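Long-range contacts in protein RIF2 (Saccharomyces cerevisiae, PDB 4BJ1), which takes part in telomere length regulation and transcriptional silencing, and interacts with RIF1 and with the C-terminus of RAP1: residues C48-D53 and K212-E217; K40-M45 and A185-I190; I234-D239 and Q246-L251; M16-L21 and A283-I288. All blocks are in the same frame, centred on the assembly; numbering follows the deposited sequence.

In the fold
The four contacts fall into two groups on opposite sides of the chain's centre. Interactions 1 and 2 belong to the parallel sheet of the AAA+ fold and touch each other, since strands 48-53 and 184-192 are neighbours in it; interactions 3 and 4 lie among helices, also touch, and both reach the second subunit. The centres of interactions 1 and 3 are about 38 Å apart. Interaction 1, at the sheet's outer strand, is partly buried and rests on backbone hydrogen bonds with aromatic packing. The other three are buried, but differ in chemistry: interaction 2 encloses a lysine ammonium among carbonyls, interaction 3 uses side-chain amide and phenol bonds to a loop, and interaction 4 is wholly apolar.

Interaction 1: residues C48-D53 and K212-E217; sequences CIVFFD and KYTVFE
Phe51 and Val215 face each other on adjacent parallel strands, the first and fifth of the AAA+ sheet, whose strand order is 2-3-4-1-5. Phe51 bonds to this neighbour through both its backbone N and its backbone O: Phe51 N donates to Thr214 O, and Phe51 O accepts from Phe216 N at 2.7 Å. Ile49 O and Asp53 N extend the pattern to Thr214 N and Phe216 O, while the alternate residues Val50 and Phe52 bond to strand 184-192. Along the Phe51 side chain, CB lies 3.7 Å from Val215 CG2. CG stands anti to the carbonyl carbon (chi1 -74°), and one edge of the ring runs past Thr214 O near the ring plane. CD2 and then CE2 come to Tyr213, Phe51 CE2 being 3.4 Å from Tyr213 CD2. The result is an offset edge-to-face pair, the edge of Phe51 toward the face of Tyr213, with planes at 74°. A large flat side chain suits this place between Tyr213 and helix 199-208, where Leu201 and Ser202 also touch Phe51. On the other side of the sheet, Phe37 of helix 32-42 packs on beta-branched Val50 and Thr214, whose CG2 methyls are 3.7 Å apart. Further along, Phe52 CD1 lies 3.9 Å from Phe216 CB.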
loop_
_atom_site.group_PDB
_atom_site.type_symbol
_atom_site.label_atom_id
_atom_site.label_comp_id
_atom_site.label_asym_id
_atom_site.label_seq_id
_atom_site.Cartn_x
_atom_site.Cartn_y
_atom_site.Cartn_z
ATOM N N CYS A 48 23.316 13.294 12.638
ATOM C CA CYS A 48 23.692 13.797 11.316
ATOM C C CYS A 48 22.628 14.696 10.716
ATOM O O CYS A 48 21.447 14.611 11.047
ATOM C CB CYS A 48 24.157 12.722 10.330
ATOM S SG CYS A 48 25.252 13.352 9.008
ATOM N N ILE A 49 23.107 15.607 9.883
ATOM C CA ILE A 49 22.330 16.570 9.151
ATOM C C ILE A 49 22.364 16.107 7.701
ATOM O O ILE A 49 23.450 15.900 7.152
ATOM C CB ILE A 49 22.940 17.972 9.365
ATOM C CG1 ILE A 49 22.893 18.347 10.859
ATOM C CG2 ILE A 49 22.227 19.014 8.493
ATOM C CD1 ILE A 49 23.992 19.163 11.311
ATOM N N VAL A 50 21.172 15.881 7.107
ATOM C CA VAL A 50 21.020 15.429 5.722
ATOM C C VAL A 50 20.291 16.481 4.901
ATOM O O VAL A 50 19.220 16.934 5.300
ATOM C CB VAL A 50 20.312 14.051 5.600
ATOM C CG1 VAL A 50 20.163 13.633 4.140
ATOM C CG2 VAL A 50 21.041 12.970 6.386
ATOM N N PHE A 51 20.854 16.839 3.740
ATOM C CA PHE A 51 20.240 17.747 2.776
ATOM C C PHE A 51 19.779 16.931 1.578
ATOM O O PHE A 51 20.507 16.066 1.089
ATOM C CB PHE A 51 21.227 18.819 2.303
ATOM C CG PHE A 51 21.538 19.916 3.293
ATOM C CD1 PHE A 51 20.767 21.073 3.338
ATOM C CD2 PHE A 51 22.633 19.813 4.146
ATOM C CE1 PHE A 51 21.062 22.091 4.246
ATOM C CE2 PHE A 51 22.929 20.835 5.053
ATOM C CZ PHE A 51 22.140 21.965 5.096
ATOM N N PHE A 52 18.557 17.193 1.118
ATOM C CA PHE A 52 17.984 16.534 -0.055
ATOM C C PHE A 52 17.843 17.612 -1.124
ATOM O O PHE A 52 16.901 18.412 -1.079
ATOM C CB PHE A 52 16.657 15.849 0.291
ATOM C CG PHE A 52 16.747 14.678 1.248
ATOM C CD1 PHE A 52 17.310 13.469 0.845
ATOM C CD2 PHE A 52 16.179 14.749 2.517
ATOM C CE1 PHE A 52 17.347 12.373 1.712
ATOM C CE2 PHE A 52 16.212 13.654 3.381
ATOM C CZ PHE A 52 16.801 12.477 2.975
ATOM N N ASP A 53 18.863 17.720 -1.998
ATOM C CA ASP A 53 18.884 18.729 -3.060
ATOM C C ASP A 53 18.250 18.177 -4.321
ATOM O O ASP A 53 18.206 16.961 -4.515
ATOM C CB ASP A 53 20.313 19.255 -3.357
ATOM C CG ASP A 53 20.922 20.125 -2.272
ATOM O OD1 ASP A 53 21.268 19.582 -1.200
ATOM O OD2 ASP A 53 21.116 21.338 -2.518
ATOM N N LYS A 212 29.146 16.767 11.115
ATOM C CA LYS A 212 29.366 17.038 9.693
ATOM C C LYS A 212 28.110 16.664 8.934
ATOM O O LYS A 212 27.516 15.622 9.216
ATOM C CB LYS A 212 30.582 16.265 9.143
ATOM C CG LYS A 212 31.896 17.052 9.152
ATOM C CD LYS A 212 32.758 16.808 10.405
ATOM C CE LYS A 212 33.703 15.630 10.282
ATOM N NZ LYS A 212 33.008 14.322 10.450
ATOM N N TYR A 213 27.692 17.525 7.995
ATOM C CA TYR A 213 26.489 17.302 7.207
ATOM C C TYR A 213 26.756 16.547 5.919
ATOM O O TYR A 213 27.800 16.730 5.291
ATOM C CB TYR A 213 25.723 18.619 6.948
ATOM C CG TYR A 213 26.383 19.581 5.981
ATOM C CD1 TYR A 213 27.255 20.567 6.435
ATOM C CD2 TYR A 213 26.090 19.544 4.621
ATOM C CE1 TYR A 213 27.849 21.470 5.550
ATOM C CE2 TYR A 213 26.674 20.441 3.728
ATOM C CZ TYR A 213 27.555 21.403 4.195
ATOM O OH TYR A 213 28.128 22.284 3.309
ATOM N N THR A 214 25.799 15.711 5.528
ATOM C CA THR A 214 25.832 14.948 4.283
ATOM C C THR A 214 24.764 15.531 3.324
ATOM O O THR A 214 23.854 16.240 3.770
ATOM C CB THR A 214 25.772 13.411 4.538
ATOM O OG1 THR A 214 25.675 12.704 3.302
ATOM C CG2 THR A 214 24.635 12.988 5.448
ATOM N N VAL A 215 24.937 15.298 2.004
ATOM C CA VAL A 215 24.039 15.778 0.943
ATOM C C VAL A 215 23.621 14.624 0.009
ATOM O O VAL A 215 24.448 13.791 -0.380
ATOM C CB VAL A 215 24.620 17.011 0.171
ATOM C CG1 VAL A 215 23.821 17.337 -1.090
ATOM C CG2 VAL A 215 24.713 18.244 1.067
ATOM N N PHE A 216 22.320 14.574 -0.319
ATOM C CA PHE A 216 21.768 13.615 -1.260
ATOM C C PHE A 216 21.167 14.321 -2.471
ATOM O O PHE A 216 20.163 15.034 -2.354
ATOM C CB PHE A 216 20.798 12.616 -0.622
ATOM C CG PHE A 216 20.622 11.420 -1.526
ATOM C CD1 PHE A 216 21.531 10.369 -1.500
ATOM C CD2 PHE A 216 19.581 11.372 -2.452
ATOM C CE1 PHE A 216 21.395 9.286 -2.370
ATOM C CE2 PHE A 216 19.441 10.282 -3.317
ATOM C CZ PHE A 216 20.353 9.254 -3.277
ATOM N N GLU A 217 21.824 14.137 -3.631
ATOM C CA GLU A 217 21.449 14.732 -4.910
ATOM C C GLU A 217 20.411 13.867 -5.618
ATOM O O GLU A 217 20.714 12.773 -6.103
ATOM C CB GLU A 217 22.698 14.955 -5.788
ATOM C CG GLU A 217 22.530 16.002 -6.882
ATOM C CD GLU A 217 22.463 17.453 -6.438
ATOM O OE1 GLU A 217 23.302 17.873 -5.605
ATOM O OE2 GLU A 217 21.586 18.181 -6.957
#

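Interaction 2: residues K40-M45 and A185-I190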
loop_
_atom_site.group_PDB
_atom_site.type_symbol
_atom_site.label_atom_id
_atom_site.label_comp_id
_atom_site.label_asym_id
_atom_site.label_seq_id
_atom_site.Cartn_x
_atom_site.Cartn_y
_atom_site.Cartn_z
ATOM N N LYS A 40 21.755 3.922 6.609
ATOM C CA LYS A 40 23.113 4.260 7.032
ATOM C C LYS A 40 23.093 5.439 8.021
ATOM O O LYS A 40 23.739 5.381 9.075
ATOM C CB LYS A 40 23.976 4.599 5.790
ATOM C CG LYS A 40 25.403 5.080 6.077
ATOM C CD LYS A 40 25.916 6.013 4.974
ATOM C CE LYS A 40 26.751 7.157 5.514
ATOM N NZ LYS A 40 26.606 8.396 4.695
ATOM N N ASN A 41 22.355 6.507 7.674
ATOM C CA ASN A 41 22.315 7.723 8.469
ATOM C C ASN A 41 21.205 7.765 9.509
ATOM O O ASN A 41 21.426 8.340 10.571
ATOM C CB ASN A 41 22.259 8.946 7.560
ATOM C CG ASN A 41 23.512 9.140 6.740
ATOM O OD1 ASN A 41 24.470 9.807 7.152
ATOM N ND2 ASN A 41 23.537 8.554 5.559
ATOM N N LEU A 42 20.034 7.172 9.225
ATOM C CA LEU A 42 18.863 7.208 10.109
ATOM C C LEU A 42 18.778 6.118 11.153
ATOM O O LEU A 42 18.301 6.401 12.256
ATOM C CB LEU A 42 17.549 7.211 9.311
ATOM C CG LEU A 42 17.213 8.449 8.499
ATOM C CD1 LEU A 42 16.050 8.170 7.588
ATOM C CD2 LEU A 42 16.905 9.640 9.398
ATOM N N ARG A 43 19.150 4.866 10.792
ATOM C CA ARG A 43 19.057 3.690 11.670
ATOM C C ARG A 43 20.319 3.489 12.524
ATOM O O ARG A 43 20.725 2.353 12.766
ATOM C CB ARG A 43 18.683 2.421 10.864
ATOM N N SER A 44 20.920 4.591 13.000
ATOM C CA SER A 44 22.097 4.572 13.873
ATOM C C SER A 44 21.892 5.525 15.049
ATOM O O SER A 44 20.829 6.141 15.159
ATOM C CB SER A 44 23.372 4.904 13.098
ATOM O OG SER A 44 23.444 6.262 12.694
ATOM N N MET A 45 22.888 5.618 15.943
ATOM C CA MET A 45 22.830 6.483 17.120
ATOM C C MET A 45 23.750 7.704 16.937
ATOM O O MET A 45 24.004 8.446 17.892
ATOM C CB MET A 45 23.151 5.669 18.391
ATOM C CG MET A 45 22.543 6.229 19.674
ATOM S SD MET A 45 20.731 6.392 19.698
ATOM C CE MET A 45 20.565 7.723 20.915
ATOM N N ALA A 185 20.304 11.447 20.224
ATOM C CA ALA A 185 20.851 11.643 18.877
ATOM C C ALA A 185 19.873 12.447 18.054
ATOM O O ALA A 185 18.674 12.347 18.276
ATOM C CB ALA A 185 21.112 10.304 18.201
ATOM N N PHE A 186 20.369 13.249 17.111
ATOM C CA PHE A 186 19.494 14.047 16.274
ATOM C C PHE A 186 19.732 13.773 14.824
ATOM O O PHE A 186 20.862 13.532 14.409
ATOM C CB PHE A 186 19.610 15.548 16.577
ATOM C CG PHE A 186 20.946 16.213 16.325
ATOM C CD1 PHE A 186 21.315 16.608 15.042
ATOM C CD2 PHE A 186 21.784 16.549 17.384
ATOM C CE1 PHE A 186 22.537 17.261 14.817
ATOM C CE2 PHE A 186 23.004 17.201 17.161
ATOM C CZ PHE A 186 23.370 17.563 15.882
ATOM N N LYS A 187 18.651 13.819 14.046
ATOM C CA LYS A 187 18.667 13.622 12.606
ATOM C C LYS A 187 17.948 14.817 12.025
ATOM O O LYS A 187 16.725 14.900 12.116
ATOM C CB LYS A 187 17.992 12.284 12.184
ATOM C CG LYS A 187 18.359 11.045 13.023
ATOM C CD LYS A 187 19.807 10.543 12.876
ATOM C CE LYS A 187 20.011 9.310 13.731
ATOM N NZ LYS A 187 21.172 8.488 13.303
ATOM N N VAL A 188 18.714 15.792 11.524
ATOM C CA VAL A 188 18.163 16.996 10.900
ATOM C C VAL A 188 18.025 16.669 9.414
ATOM O O VAL A 188 19.009 16.281 8.780
ATOM C CB VAL A 188 19.017 18.258 11.160
ATOM C CG1 VAL A 188 18.361 19.497 10.578
ATOM C CG2 VAL A 188 19.242 18.445 12.642
ATOM N N LEU A 189 16.795 16.742 8.885
ATOM C CA LEU A 189 16.528 16.421 7.485
ATOM C C LEU A 189 15.946 17.638 6.807
ATOM O O LEU A 189 14.856 18.096 7.161
ATOM C CB LEU A 189 15.610 15.173 7.339
ATOM C CG LEU A 189 16.264 13.752 7.394
ATOM C CD1 LEU A 189 16.946 13.471 8.722
ATOM C CD2 LEU A 189 15.236 12.674 7.226
ATOM N N ILE A 190 16.733 18.223 5.900
ATOM C CA ILE A 190 16.342 19.405 5.148
ATOM C C ILE A 190 16.092 18.990 3.705
ATOM O O ILE A 190 16.915 18.283 3.127
ATOM C CB ILE A 190 17.353 20.589 5.271
ATOM C CG1 ILE A 190 17.721 20.908 6.730
ATOM C CG2 ILE A 190 16.830 21.841 4.583
ATOM C CD1 ILE A 190 19.083 20.609 7.012
#
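Peptide groups are the flat groups here, and Lys187 NZ approaches the carbonyl oxygens of two of them, those of Asn41 and Ser44. Lys187 NZ donates a hydrogen bond to Asn41 O at 2.7 Å, tilted 18° from the carbonyl plane, and a weak one to Ser44 O at 3.0 Å. Lys46 O, just beyond, is a third acceptor. The lysine reaches them from strand 184-192, a middle strand of the AAA+ sheet, across to the turn that follows helix 32-42. Its chain bends once, at chi2 (-69°), and then runs extended through CE toward the turn. Apolar contacts flank it: Leu42 CD2 lies 4.0 Å from Lys187 CB and 3.9 Å from Leu189 CD1, while at the other end Met45 CE meets Ala185 CB at 3.8 Å. A long aliphatic stem with a charged tip therefore suits a residue that must pass Leu42 to reach polar atoms. A methionine in its place would probably leave the carbonyls of Asn41, Ser44 and Lys46 without their shared donor and the turn less firmly tied to the sheet. Three backbone carbonyl oxygens, that of Asn41 near the end of helix 32-42 and those of Ser44 and Lys46 in the turn, are likely to stabilise the buried ammonium in its charged form.

Interaction 3: residues I234-D239 and Q246-L251; sequences IKFTFD and QSYNSL
A loop is fastened here to the helix that follows it: Asn249 and Tyr248 of helix 243-257 grip the backbone of Ile234 and Phe236 in the loop after helix 223-233, within the lid region of this AAA+ protein. The Asn249 side-chain amide pairs with both the backbone N-H and C=O of Phe236. Asn249 OD1 accepts from Phe236 N at 3.1 Å, in the carbonyl plane and on a lone pair, and Asn249 ND2 donates to Phe236 O at 2.9 Å. Asparagine suits the place because its donor and acceptor lie on one short, flat group, matching the N-H and C=O of a residue that is in no helix or strand. A leucine here would probably leave the N and O of Phe236 without their partners and set the loop freer to move. Tyr248, the residue before it, extends its CG anti to the backbone N (chi1 170°), and its OH donates to Ile234 O at 2.6 Å. The same hydroxyl is hydrogen-bonded to Tyr284, so it ties the loop to helix 276-290. The Tyr248 ring runs beside that of Phe236 with planes at 12°, but the two are slid apart and barely overlap; Phe236 CD2 lies 3.4 Å from Tyr248 CE2. On the Phe236 ring, one face has Ile234 O over its centre, 4.2 Å above the plane. Beyond the two segments, Phe236 packs on Ala17, and Thr237 N bonds to Glu20, both of helix 10-26. Such a helix-loop-helix, closed by side chains of its second helix, belongs to the small helical lid of the AAA+ fold.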
loop_
_atom_site.group_PDB
_atom_site.type_symbol
_atom_site.label_atom_id
_atom_site.label_comp_id
_atom_site.label_asym_id
_atom_site.label_seq_id
_atom_site.Cartn_x
_atom_site.Cartn_y
_atom_site.Cartn_z
ATOM N N ILE A 234 1.855 2.157 -13.574
ATOM C CA ILE A 234 0.513 1.651 -13.848
ATOM C C ILE A 234 0.515 0.134 -14.203
ATOM O O ILE A 234 -0.501 -0.410 -14.633
ATOM C CB ILE A 234 -0.207 2.540 -14.875
ATOM C CG1 ILE A 234 0.513 2.523 -16.248
ATOM C CG2 ILE A 234 -0.365 3.956 -14.300
ATOM C CD1 ILE A 234 -0.223 3.234 -17.413
ATOM N N LYS A 235 1.647 -0.555 -13.964
ATOM C CA LYS A 235 1.739 -2.003 -14.146
ATOM C C LYS A 235 1.613 -2.577 -12.745
ATOM O O LYS A 235 2.291 -2.103 -11.811
ATOM C CB LYS A 235 3.071 -2.446 -14.792
ATOM C CG LYS A 235 3.342 -1.914 -16.205
ATOM C CD LYS A 235 2.359 -2.382 -17.284
ATOM C CE LYS A 235 2.859 -1.997 -18.656
ATOM N NZ LYS A 235 3.970 -2.882 -19.124
ATOM N N PHE A 236 0.716 -3.565 -12.590
ATOM C CA PHE A 236 0.481 -4.177 -11.295
ATOM C C PHE A 236 1.044 -5.585 -11.207
ATOM O O PHE A 236 1.114 -6.304 -12.212
ATOM C CB PHE A 236 -1.000 -4.129 -10.920
ATOM C CG PHE A 236 -1.624 -2.750 -10.941
ATOM C CD1 PHE A 236 -0.961 -1.656 -10.384
ATOM C CD2 PHE A 236 -2.891 -2.549 -11.483
ATOM C CE1 PHE A 236 -1.538 -0.380 -10.410
ATOM C CE2 PHE A 236 -3.470 -1.281 -11.500
ATOM C CZ PHE A 236 -2.789 -0.206 -10.965
ATOM N N THR A 237 1.446 -5.968 -9.987
ATOM C CA THR A 237 2.082 -7.245 -9.690
ATOM C C THR A 237 1.335 -8.153 -8.711
ATOM O O THR A 237 1.806 -9.278 -8.466
ATOM C CB THR A 237 3.515 -7.023 -9.201
ATOM O OG1 THR A 237 3.489 -6.473 -7.884
ATOM C CG2 THR A 237 4.358 -6.201 -10.167
ATOM N N PHE A 238 0.199 -7.693 -8.153
ATOM C CA PHE A 238 -0.587 -8.515 -7.215
ATOM C C PHE A 238 -1.252 -9.686 -7.970
ATOM O O PHE A 238 -1.482 -9.535 -9.165
ATOM C CB PHE A 238 -1.620 -7.669 -6.456
ATOM C CG PHE A 238 -2.612 -6.958 -7.330
ATOM C CD1 PHE A 238 -3.783 -7.592 -7.743
ATOM C CD2 PHE A 238 -2.399 -5.639 -7.718
ATOM C CE1 PHE A 238 -4.705 -6.931 -8.558
ATOM C CE2 PHE A 238 -3.345 -4.959 -8.478
ATOM C CZ PHE A 238 -4.482 -5.619 -8.921
ATOM N N ASP A 239 -1.572 -10.822 -7.308
ATOM C CA ASP A 239 -2.166 -12.005 -7.987
ATOM C C ASP A 239 -1.370 -12.318 -9.251
ATOM O O ASP A 239 -1.901 -12.235 -10.368
ATOM C CB ASP A 239 -3.675 -11.863 -8.328
ATOM C CG ASP A 239 -4.559 -11.333 -7.225
ATOM O OD1 ASP A 239 -4.408 -11.793 -6.077
ATOM O OD2 ASP A 239 -5.426 -10.457 -7.519
ATOM N N GLN A 246 -3.314 -10.446 -16.084
ATOM C CA GLN A 246 -2.784 -10.629 -17.434
ATOM C C GLN A 246 -3.540 -9.720 -18.395
ATOM O O GLN A 246 -2.893 -8.980 -19.135
ATOM C CB GLN A 246 -2.913 -12.095 -17.871
ATOM C CG GLN A 246 -1.646 -12.700 -18.476
ATOM C CD GLN A 246 -1.228 -13.933 -17.710
ATOM O OE1 GLN A 246 -0.427 -13.858 -16.768
ATOM N NE2 GLN A 246 -1.787 -15.091 -18.077
ATOM N N SER A 247 -4.903 -9.726 -18.334
ATOM C CA SER A 247 -5.782 -8.875 -19.155
ATOM C C SER A 247 -5.442 -7.413 -18.917
ATOM O O SER A 247 -5.219 -6.682 -19.890
ATOM C CB SER A 247 -7.251 -9.077 -18.797
ATOM O OG SER A 247 -7.646 -10.431 -18.869
ATOM N N TYR A 248 -5.405 -6.985 -17.627
ATOM C CA TYR A 248 -5.107 -5.608 -17.305
ATOM C C TYR A 248 -3.734 -5.183 -17.871
ATOM O O TYR A 248 -3.676 -4.230 -18.650
ATOM C CB TYR A 248 -5.253 -5.300 -15.785
ATOM C CG TYR A 248 -4.698 -3.934 -15.437
ATOM C CD1 TYR A 248 -5.465 -2.782 -15.616
ATOM C CD2 TYR A 248 -3.369 -3.779 -15.052
ATOM C CE1 TYR A 248 -4.927 -1.511 -15.405
ATOM C CE2 TYR A 248 -2.821 -2.513 -14.833
ATOM C CZ TYR A 248 -3.602 -1.383 -15.023
ATOM O OH TYR A 248 -3.054 -0.143 -14.857
ATOM N N ASN A 249 -2.656 -5.899 -17.519
ATOM C CA ASN A 249 -1.328 -5.516 -17.963
ATOM C C ASN A 249 -1.124 -5.650 -19.481
ATOM O O ASN A 249 -0.443 -4.798 -20.058
ATOM C CB ASN A 249 -0.243 -6.222 -17.175
ATOM C CG ASN A 249 -0.139 -5.776 -15.743
ATOM O OD1 ASN A 249 -0.251 -4.590 -15.400
ATOM N ND2 ASN A 249 0.086 -6.720 -14.863
ATOM N N SER A 250 -1.736 -6.652 -20.138
ATOM C CA SER A 250 -1.601 -6.765 -21.592
ATOM C C SER A 250 -2.195 -5.551 -22.302
ATOM O O SER A 250 -1.548 -5.013 -23.203
ATOM C CB SER A 250 -2.239 -8.042 -22.114
ATOM O OG SER A 250 -1.520 -9.146 -21.593
ATOM N N LEU A 251 -3.405 -5.095 -21.862
ATOM C CA LEU A 251 -4.107 -3.944 -22.433
ATOM C C LEU A 251 -3.242 -2.719 -22.315
ATOM O O LEU A 251 -3.052 -2.030 -23.314
ATOM C CB LEU A 251 -5.465 -3.686 -21.754
ATOM C CG LEU A 251 -6.254 -2.518 -22.363
ATOM C CD1 LEU A 251 -7.024 -2.952 -23.579
ATOM C CD2 LEU A 251 -7.168 -1.877 -21.360
#

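Interaction 4: residues M16-L21 and A283-I288; sequences MALQEL and AYTEII
Leu21 and Ile288 meet between two antiparallel helices, 10-26 and 276-290, which join the start of the chain to the helical lid of the AAA+ fold. The short axes run at 171° and approach to 10.3 Å, spaced for aliphatic side chains to meet between them, with no hydrogen bond across. Leu21 and Ile288 carry much of the contact. In Leu21, chi1 (-171°) puts CG anti to the backbone N, and of the two methyls beyond it CD2 is the one that touches the facing helix: Leu21 CD2 meets Thr285 CG2 at 3.6 Å, Tyr284 CB at 3.8 Å and Ile288 CD1 at 3.9 Å. It also reaches the edge of the Tyr284 ring, near its plane. In Ile288, CG1 stands anti to the carbonyl carbon (chi1 -59°); the extended second torsion then places CD1, which goes to Leu21. Thr285 turns its methyl toward Leu21, and its OG1 is hydrogen-bonded to Asn282 O one turn back, so a beta-branched residue with a hydroxyl can stand in an apolar seam. The seam continues into the second subunit, where Leu18 packs on Leu18 of that chain. Within this chain, Leu18 and Ile288 slide past each other in opposite directions, Leu18 CD1 lying 3.8 Å from Ile288 CG2.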
loop_
_atom_site.group_PDB
_atom_site.type_symbol
_atom_site.label_atom_id
_atom_site.label_comp_id
_atom_site.label_asym_id
_atom_site.label_seq_id
_atom_site.Cartn_x
_atom_site.Cartn_y
_atom_site.Cartn_z
ATOM N N MET A 16 -6.879 -3.551 -4.572
ATOM C CA MET A 16 -5.486 -3.971 -4.718
ATOM C C MET A 16 -4.724 -3.058 -5.675
ATOM O O MET A 16 -3.531 -2.785 -5.460
ATOM C CB MET A 16 -5.407 -5.434 -5.170
ATOM C CG MET A 16 -5.580 -6.430 -4.046
ATOM S SD MET A 16 -5.367 -8.121 -4.645
ATOM C CE MET A 16 -5.678 -9.028 -3.187
ATOM N N ALA A 17 -5.414 -2.599 -6.738
ATOM C CA ALA A 17 -4.866 -1.700 -7.744
ATOM C C ALA A 17 -4.646 -0.345 -7.079
ATOM O O ALA A 17 -3.580 0.240 -7.242
ATOM C CB ALA A 17 -5.813 -1.576 -8.934
ATOM N N LEU A 18 -5.608 0.122 -6.275
ATOM C CA LEU A 18 -5.467 1.383 -5.570
ATOM C C LEU A 18 -4.290 1.390 -4.618
ATOM O O LEU A 18 -3.468 2.309 -4.699
ATOM C CB LEU A 18 -6.756 1.789 -4.893
ATOM C CG LEU A 18 -7.646 2.573 -5.830
ATOM C CD1 LEU A 18 -9.096 2.228 -5.641
ATOM C CD2 LEU A 18 -7.384 4.076 -5.710
ATOM N N GLN A 19 -4.115 0.309 -3.828
ATOM C CA GLN A 19 -2.957 0.173 -2.942
ATOM C C GLN A 19 -1.645 0.083 -3.731
ATOM O O GLN A 19 -0.705 0.782 -3.364
ATOM C CB GLN A 19 -3.109 -1.040 -2.059
ATOM C CG GLN A 19 -2.107 -1.097 -0.932
ATOM C CD GLN A 19 -1.798 -2.524 -0.628
ATOM O OE1 GLN A 19 -1.733 -3.368 -1.520
ATOM N NE2 GLN A 19 -1.632 -2.841 0.636
ATOM N N GLU A 20 -1.592 -0.704 -4.843
ATOM C CA GLU A 20 -0.350 -0.805 -5.603
ATOM C C GLU A 20 0.020 0.473 -6.291
ATOM O O GLU A 20 1.194 0.815 -6.286
ATOM C CB GLU A 20 -0.304 -1.976 -6.580
ATOM C CG GLU A 20 1.153 -2.338 -6.848
ATOM C CD GLU A 20 1.526 -3.584 -7.623
ATOM O OE1 GLU A 20 0.611 -4.348 -7.993
ATOM O OE2 GLU A 20 2.736 -3.783 -7.882
ATOM N N LEU A 21 -0.961 1.199 -6.867
ATOM C CA LEU A 21 -0.709 2.477 -7.536
ATOM C C LEU A 21 -0.133 3.446 -6.479
ATOM O O LEU A 21 0.905 4.061 -6.732
ATOM C CB LEU A 21 -2.003 2.983 -8.213
ATOM C CG LEU A 21 -1.925 4.198 -9.160
ATOM C CD1 LEU A 21 -1.059 3.924 -10.409
ATOM C CD2 LEU A 21 -3.312 4.589 -9.604
ATOM N N ALA A 283 -5.032 11.116 -12.508
ATOM C CA ALA A 283 -5.860 10.662 -13.620
ATOM C C ALA A 283 -6.216 9.186 -13.439
ATOM O O ALA A 283 -7.388 8.819 -13.552
ATOM C CB ALA A 283 -5.129 10.882 -14.939
ATOM N N TYR A 284 -5.213 8.365 -13.075
ATOM C CA TYR A 284 -5.371 6.931 -12.913
ATOM C C TYR A 284 -6.170 6.508 -11.691
ATOM O O TYR A 284 -6.971 5.577 -11.817
ATOM C CB TYR A 284 -4.023 6.240 -12.944
ATOM C CG TYR A 284 -3.995 5.117 -13.943
ATOM C CD1 TYR A 284 -3.989 5.377 -15.311
ATOM C CD2 TYR A 284 -4.003 3.785 -13.525
ATOM C CE1 TYR A 284 -3.985 4.343 -16.238
ATOM C CE2 TYR A 284 -4.006 2.743 -14.443
ATOM C CZ TYR A 284 -3.994 3.028 -15.800
ATOM O OH TYR A 284 -3.984 2.016 -16.722
ATOM N N THR A 285 -5.975 7.150 -10.519
ATOM C CA THR A 285 -6.785 6.790 -9.347
ATOM C C THR A 285 -8.281 7.052 -9.663
ATOM O O THR A 285 -9.117 6.221 -9.332
ATOM C CB THR A 285 -6.319 7.471 -8.061
ATOM O OG1 THR A 285 -6.492 8.852 -8.220
ATOM C CG2 THR A 285 -4.867 7.168 -7.710
ATOM N N GLU A 286 -8.586 8.134 -10.404
ATOM C CA GLU A 286 -9.944 8.457 -10.845
ATOM C C GLU A 286 -10.559 7.369 -11.701
ATOM O O GLU A 286 -11.639 6.906 -11.356
ATOM C CB GLU A 286 -9.990 9.792 -11.584
ATOM C CG GLU A 286 -9.976 10.983 -10.652
ATOM C CD GLU A 286 -10.001 12.321 -11.356
ATOM O OE1 GLU A 286 -10.606 12.411 -12.450
ATOM O OE2 GLU A 286 -9.434 13.289 -10.799
ATOM N N ILE A 287 -9.877 6.926 -12.783
ATOM C CA ILE A 287 -10.419 5.863 -13.637
ATOM C C ILE A 287 -10.687 4.600 -12.816
ATOM O O ILE A 287 -11.763 4.026 -12.976
ATOM C CB ILE A 287 -9.643 5.559 -14.951
ATOM C CG1 ILE A 287 -8.233 5.009 -14.687
ATOM C CG2 ILE A 287 -9.616 6.771 -15.901
ATOM C CD1 ILE A 287 -7.563 4.423 -15.849
ATOM N N ILE A 288 -9.767 4.213 -11.894
ATOM C CA ILE A 288 -9.951 3.023 -11.039
ATOM C C ILE A 288 -11.148 3.214 -10.121
ATOM O O ILE A 288 -12.057 2.407 -10.173
ATOM C CB ILE A 288 -8.648 2.574 -10.274
ATOM C CG1 ILE A 288 -7.503 2.248 -11.291
ATOM C CG2 ILE A 288 -8.934 1.379 -9.354
ATOM C CD1 ILE A 288 -6.153 2.246 -10.782
#